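Local structure of beta-galactosidase (6Y2K) at residues A[414-419]-A[434-439]; A[466-471]-A[489-494]. The protein hydrolyses terminal beta-D-galactose residues from beta-galactosides as a cold-active, hexameric glycoside hydrolase of family GH42. One frame throughout, in Å; residues are numbered along the deposited sequence. Where two conformers were deposited one is given.

Contact 1: A[414-419]-A[434-439]; sequences LMFDYD and RYFFWC
Polar contacts gather at the hydroxyl of Tyr-435. It accepts a nearly straight hydrogen bond from the backbone N of Asp-417, 3.0 Å from N to OH (164° at the hydrogen). It also donates to a water in the plane of the ring, with OH to water O at 2.9 Å. That water in turn donates to Met-415 O. Both grips lie where strand 412-415 ends. A phenylalanine at Tyr-435 would lack the hydroxyl and would probably leave Asp-417 N without this acceptor and the water less firmly held.

The chain here passes from a strand in the parallel part of the mixed sheet of the trimerisation domain to helix 418-426. Asp-417 is the N-cap of that helix: its OD2 accepts from Ala-420 N, while OD1 is hydrogen-bonded to Ser-458 OG.

Apolar contacts centre on Phe-416. Tyr-435 CE2 lies over one ring face, toward the rim, 3.6 Å from Phe-416 CE2. The two rings cross obliquely, with planes at 44°. Phe-436 CD2 approaches the same Phe-416 CE2 at 4.0 Å. Cys-439 SG makes an oblique sulfur-aromatic contact with the Phe-416 ring and also lies over one face of the Tyr-435 ring. Leu-414 CD1 rests against Cys-439 O.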
# COMPACT_ATOMS: atom_id res chain seq x y z
N LEU A 414 39.15 7.73 9.39
CA LEU A 414 38.59 6.62 8.64
C LEU A 414 39.63 6.23 7.58
O LEU A 414 40.00 7.06 6.76
CB LEU A 414 37.28 7.06 7.98
CG LEU A 414 36.49 6.02 7.17
CD1 LEU A 414 35.03 6.43 7.08
CD2 LEU A 414 37.05 5.80 5.76
N MET A 415 40.11 5.00 7.62
CA MET A 415 41.15 4.54 6.68
C MET A 415 40.54 4.04 5.37
O MET A 415 39.82 3.02 5.37
CB MET A 415 42.00 3.43 7.31
CG MET A 415 43.16 2.93 6.46
SD MET A 415 44.24 1.81 7.36
CE MET A 415 45.10 2.99 8.39
N PHE A 416 40.84 4.74 4.27
CA PHE A 416 40.40 4.37 2.93
C PHE A 416 41.60 3.89 2.11
O PHE A 416 42.61 4.59 2.01
CB PHE A 416 39.77 5.57 2.24
CG PHE A 416 39.11 5.24 0.93
CD1 PHE A 416 39.84 5.25 -0.26
CD2 PHE A 416 37.76 4.89 0.88
CE1 PHE A 416 39.24 4.93 -1.46
CE2 PHE A 416 37.16 4.56 -0.33
CZ PHE A 416 37.90 4.58 -1.50
N ASP A 417 41.48 2.69 1.53
CA ASP A 417 42.56 2.04 0.80
C ASP A 417 42.05 1.67 -0.60
O ASP A 417 41.17 0.82 -0.74
CB ASP A 417 43.00 0.79 1.57
CG ASP A 417 44.32 0.23 1.09
OD1 ASP A 417 45.38 0.66 1.59
OD2 ASP A 417 44.30 -0.66 0.21
N TYR A 418 42.60 2.31 -1.64
CA TYR A 418 42.22 1.98 -3.03
C TYR A 418 42.45 0.51 -3.38
O TYR A 418 41.64 -0.11 -4.07
CB TYR A 418 42.92 2.91 -4.03
CG TYR A 418 42.36 4.31 -3.99
CD1 TYR A 418 41.24 4.67 -4.73
CD2 TYR A 418 42.95 5.29 -3.18
CE1 TYR A 418 40.72 5.95 -4.68
CE2 TYR A 418 42.44 6.58 -3.13
CZ TYR A 418 41.32 6.90 -3.88
OH TYR A 418 40.80 8.18 -3.81
N ASP A 419 43.53 -0.08 -2.85
CA ASP A 419 43.80 -1.48 -3.11
C ASP A 419 42.71 -2.38 -2.53
O ASP A 419 42.29 -3.34 -3.19
CB ASP A 419 45.18 -1.89 -2.59
CG ASP A 419 45.70 -3.14 -3.26
OD1 ASP A 419 46.14 -3.03 -4.42
OD2 ASP A 419 45.65 -4.22 -2.63
N ARG A 434 29.26 -3.09 -1.36
CA ARG A 434 30.22 -2.27 -2.08
C ARG A 434 31.12 -1.56 -1.07
O ARG A 434 30.62 -0.89 -0.17
CB ARG A 434 29.46 -1.27 -2.93
CG ARG A 434 30.22 -0.78 -4.14
CD ARG A 434 29.99 -1.66 -5.35
NE ARG A 434 30.17 -0.88 -6.57
CZ ARG A 434 29.17 -0.33 -7.26
NH1 ARG A 434 29.43 0.37 -8.35
NH2 ARG A 434 27.91 -0.49 -6.87
N TYR A 435 32.44 -1.71 -1.20
CA TYR A 435 33.40 -1.10 -0.28
C TYR A 435 33.14 0.39 -0.12
O TYR A 435 33.03 0.89 1.00
CB TYR A 435 34.82 -1.30 -0.78
CG TYR A 435 35.92 -0.63 0.04
CD1 TYR A 435 36.23 -1.07 1.32
CD2 TYR A 435 36.64 0.45 -0.47
CE1 TYR A 435 37.25 -0.48 2.06
CE2 TYR A 435 37.66 1.05 0.26
CZ TYR A 435 37.96 0.57 1.53
OH TYR A 435 38.97 1.15 2.27
N PHE A 436 33.03 1.10 -1.23
CA PHE A 436 32.80 2.54 -1.20
C PHE A 436 31.51 2.90 -0.46
O PHE A 436 31.49 3.85 0.34
CB PHE A 436 32.79 3.14 -2.61
CG PHE A 436 32.83 4.64 -2.62
CD1 PHE A 436 31.67 5.38 -2.42
CD2 PHE A 436 34.03 5.31 -2.78
CE1 PHE A 436 31.71 6.76 -2.40
CE2 PHE A 436 34.07 6.69 -2.76
CZ PHE A 436 32.91 7.41 -2.58
N PHE A 437 30.43 2.16 -0.72
CA PHE A 437 29.14 2.42 -0.08
C PHE A 437 29.28 2.25 1.44
O PHE A 437 28.80 3.07 2.21
CB PHE A 437 28.04 1.47 -0.57
CG PHE A 437 27.61 1.66 -2.01
CD1 PHE A 437 28.33 2.42 -2.93
CD2 PHE A 437 26.48 0.97 -2.46
CE1 PHE A 437 27.91 2.52 -4.25
CE2 PHE A 437 26.06 1.07 -3.78
CZ PHE A 437 26.78 1.84 -4.67
N TRP A 438 29.93 1.17 1.85
CA TRP A 438 30.12 0.86 3.28
C TRP A 438 30.95 1.96 3.96
O TRP A 438 30.56 2.43 5.03
CB TRP A 438 30.77 -0.52 3.45
CG TRP A 438 31.12 -0.88 4.87
CD1 TRP A 438 32.35 -1.16 5.35
CD2 TRP A 438 30.22 -1.01 5.99
NE1 TRP A 438 32.30 -1.45 6.69
CE2 TRP A 438 31.00 -1.36 7.11
CE3 TRP A 438 28.83 -0.84 6.15
CZ2 TRP A 438 30.44 -1.57 8.39
CZ3 TRP A 438 28.27 -1.05 7.42
CH2 TRP A 438 29.08 -1.39 8.53
N CYS A 439 32.05 2.38 3.33
CA CYS A 439 32.87 3.49 3.85
C CYS A 439 32.04 4.77 3.99
O CYS A 439 32.07 5.44 5.03
CB CYS A 439 34.09 3.75 2.96
SG CYS A 439 35.38 2.48 2.96
O HOH W 1 39.72 0.33 4.96

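Contact 2: A[466-471]-A[489-494]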
# COMPACT_ATOMS: atom_id res chain seq x y z
N GLU A 466 42.50 9.95 18.00
CA GLU A 466 41.97 9.29 19.20
C GLU A 466 41.09 8.09 18.87
O GLU A 466 41.04 7.14 19.65
CB GLU A 466 41.18 10.30 20.04
CG GLU A 466 42.00 11.48 20.53
CD GLU A 466 43.16 11.08 21.43
OE1 GLU A 466 43.18 9.97 22.02
OE2 GLU A 466 44.09 11.89 21.53
N LEU A 467 40.41 8.15 17.73
CA LEU A 467 39.58 7.05 17.23
C LEU A 467 39.94 6.77 15.77
O LEU A 467 40.02 7.69 14.96
CB LEU A 467 38.10 7.44 17.33
CG LEU A 467 37.06 6.46 16.77
CD1 LEU A 467 37.10 5.12 17.50
CD2 LEU A 467 35.68 7.09 16.85
N LEU A 468 40.15 5.49 15.46
CA LEU A 468 40.56 5.04 14.14
C LEU A 468 39.62 3.93 13.69
O LEU A 468 39.47 2.93 14.39
CB LEU A 468 41.99 4.49 14.20
CG LEU A 468 42.58 3.85 12.93
CD1 LEU A 468 42.56 4.82 11.77
CD2 LEU A 468 44.00 3.37 13.19
N VAL A 469 39.01 4.11 12.51
CA VAL A 469 38.08 3.14 11.95
C VAL A 469 38.61 2.63 10.61
O VAL A 469 38.91 3.44 9.73
CB VAL A 469 36.68 3.76 11.75
CG1 VAL A 469 35.72 2.74 11.13
CG2 VAL A 469 36.14 4.27 13.08
N LEU A 470 38.74 1.31 10.47
CA LEU A 470 39.10 0.65 9.21
C LEU A 470 37.84 -0.06 8.70
O LEU A 470 37.52 -1.16 9.15
CB LEU A 470 40.23 -0.38 9.40
CG LEU A 470 41.52 -0.10 10.18
CD1 LEU A 470 42.66 -0.99 9.67
CD2 LEU A 470 41.96 1.35 10.26
N PRO A 471 37.09 0.58 7.77
CA PRO A 471 35.80 -0.01 7.41
C PRO A 471 35.89 -1.43 6.86
O PRO A 471 35.03 -2.25 7.19
CB PRO A 471 35.27 0.94 6.34
CG PRO A 471 35.85 2.25 6.71
CD PRO A 471 37.24 1.92 7.18
N GLY A 489 45.35 4.98 20.45
CA GLY A 489 43.93 5.39 20.45
C GLY A 489 42.99 4.19 20.43
O GLY A 489 43.39 3.06 20.75
N VAL A 490 41.74 4.45 20.04
CA VAL A 490 40.70 3.42 19.98
C VAL A 490 40.54 2.92 18.54
O VAL A 490 40.40 3.71 17.63
CB VAL A 490 39.35 3.98 20.51
CG1 VAL A 490 38.25 2.93 20.40
CG2 VAL A 490 39.51 4.43 21.96
N LEU A 491 40.57 1.60 18.36
CA LEU A 491 40.46 0.97 17.03
C LEU A 491 39.14 0.24 16.85
O LEU A 491 38.78 -0.60 17.68
CB LEU A 491 41.60 -0.04 16.84
CG LEU A 491 41.57 -0.89 15.56
CD1 LEU A 491 41.75 -0.03 14.32
CD2 LEU A 491 42.61 -2.00 15.61
N LEU A 492 38.47 0.52 15.73
CA LEU A 492 37.38 -0.32 15.22
C LEU A 492 37.76 -0.86 13.83
O LEU A 492 37.90 -0.09 12.87
CB LEU A 492 36.07 0.48 15.13
CG LEU A 492 34.86 -0.26 14.51
CD1 LEU A 492 34.53 -1.50 15.32
CD2 LEU A 492 33.64 0.65 14.39
N ALA A 493 37.93 -2.17 13.74
CA ALA A 493 38.14 -2.85 12.47
C ALA A 493 36.81 -3.41 11.99
O ALA A 493 36.12 -4.11 12.73
CB ALA A 493 39.16 -3.96 12.62
N GLY A 494 36.45 -3.09 10.75
CA GLY A 494 35.17 -3.48 10.19
C GLY A 494 35.23 -4.79 9.45
O GLY A 494 36.30 -5.40 9.33
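Leu-467 lays its CD1 branch obliquely against Val-490, 3.8 Å from Val-490 CG1. The same methyl also meets Val-490 O. Leu-467 CG is anti to the backbone N (chi1 176°), and its end leans to the neighbouring strand. Val-469 and Leu-492 lie on this face too, with Val-469 CG2 4.3 Å from Leu-492 CB. On the other face are Leu-468, Leu-470, Leu-491 and Ala-493. There Leu-491 CD1 touches both leucines of the other strand, 4.1 Å from Leu-470 CG and 4.2 Å from Leu-468 CG.

The backbones pair in parallel, with axes 4.8 Å apart and 13° from aligned. Five hydrogen bonds join them. Leu-468 N donates to Val-490 O at 2.8 Å, almost along the C=O axis. The bond from Val-490 N to Glu-466 O differs: its donor stands above the carbonyl plane. At the far end Gly-494 N donates to Leu-470 O at 2.7 Å. Gly-494 CA makes a CA-H...O contact with Pro-471 O at 3.2 Å; a CB built on this backbone would point at that oxygen and clash with it.

The pair forms a beta-alpha-beta crossover through helix 478-486. Strand 412-415 flanks strand 467-470, and strand 576-579 flanks strand 490-493. Val-490 and Leu-492 pack on helix 585-598, while Val-469 meets Met-442 and Met-446 of helix 435-448.

In the fold
Contacts 1 and 2 follow one another along the chain, with centres about 13 Å apart. They share one sheet, in which strands 412-415 and 467-470 are neighbours. Met-415 N probably donates to Val-469 O at 2.9 Å, and Met-415 CB packs on Leu-470 CD2. The helix of contact 1 adds a second tie: Trp-438 NE1 lies 2.9 Å from Pro-471 O, a probable hydrogen bond. Contact 1 also meets the barrel part of the chain: Phe-416 and Tyr-418 touch Leu-301 of helix 294-305. A glycerol, probably from the crystallisation liquor, lies about 3 Å from the Phe-436 side chain, nearest atoms. Neither contact touches another subunit.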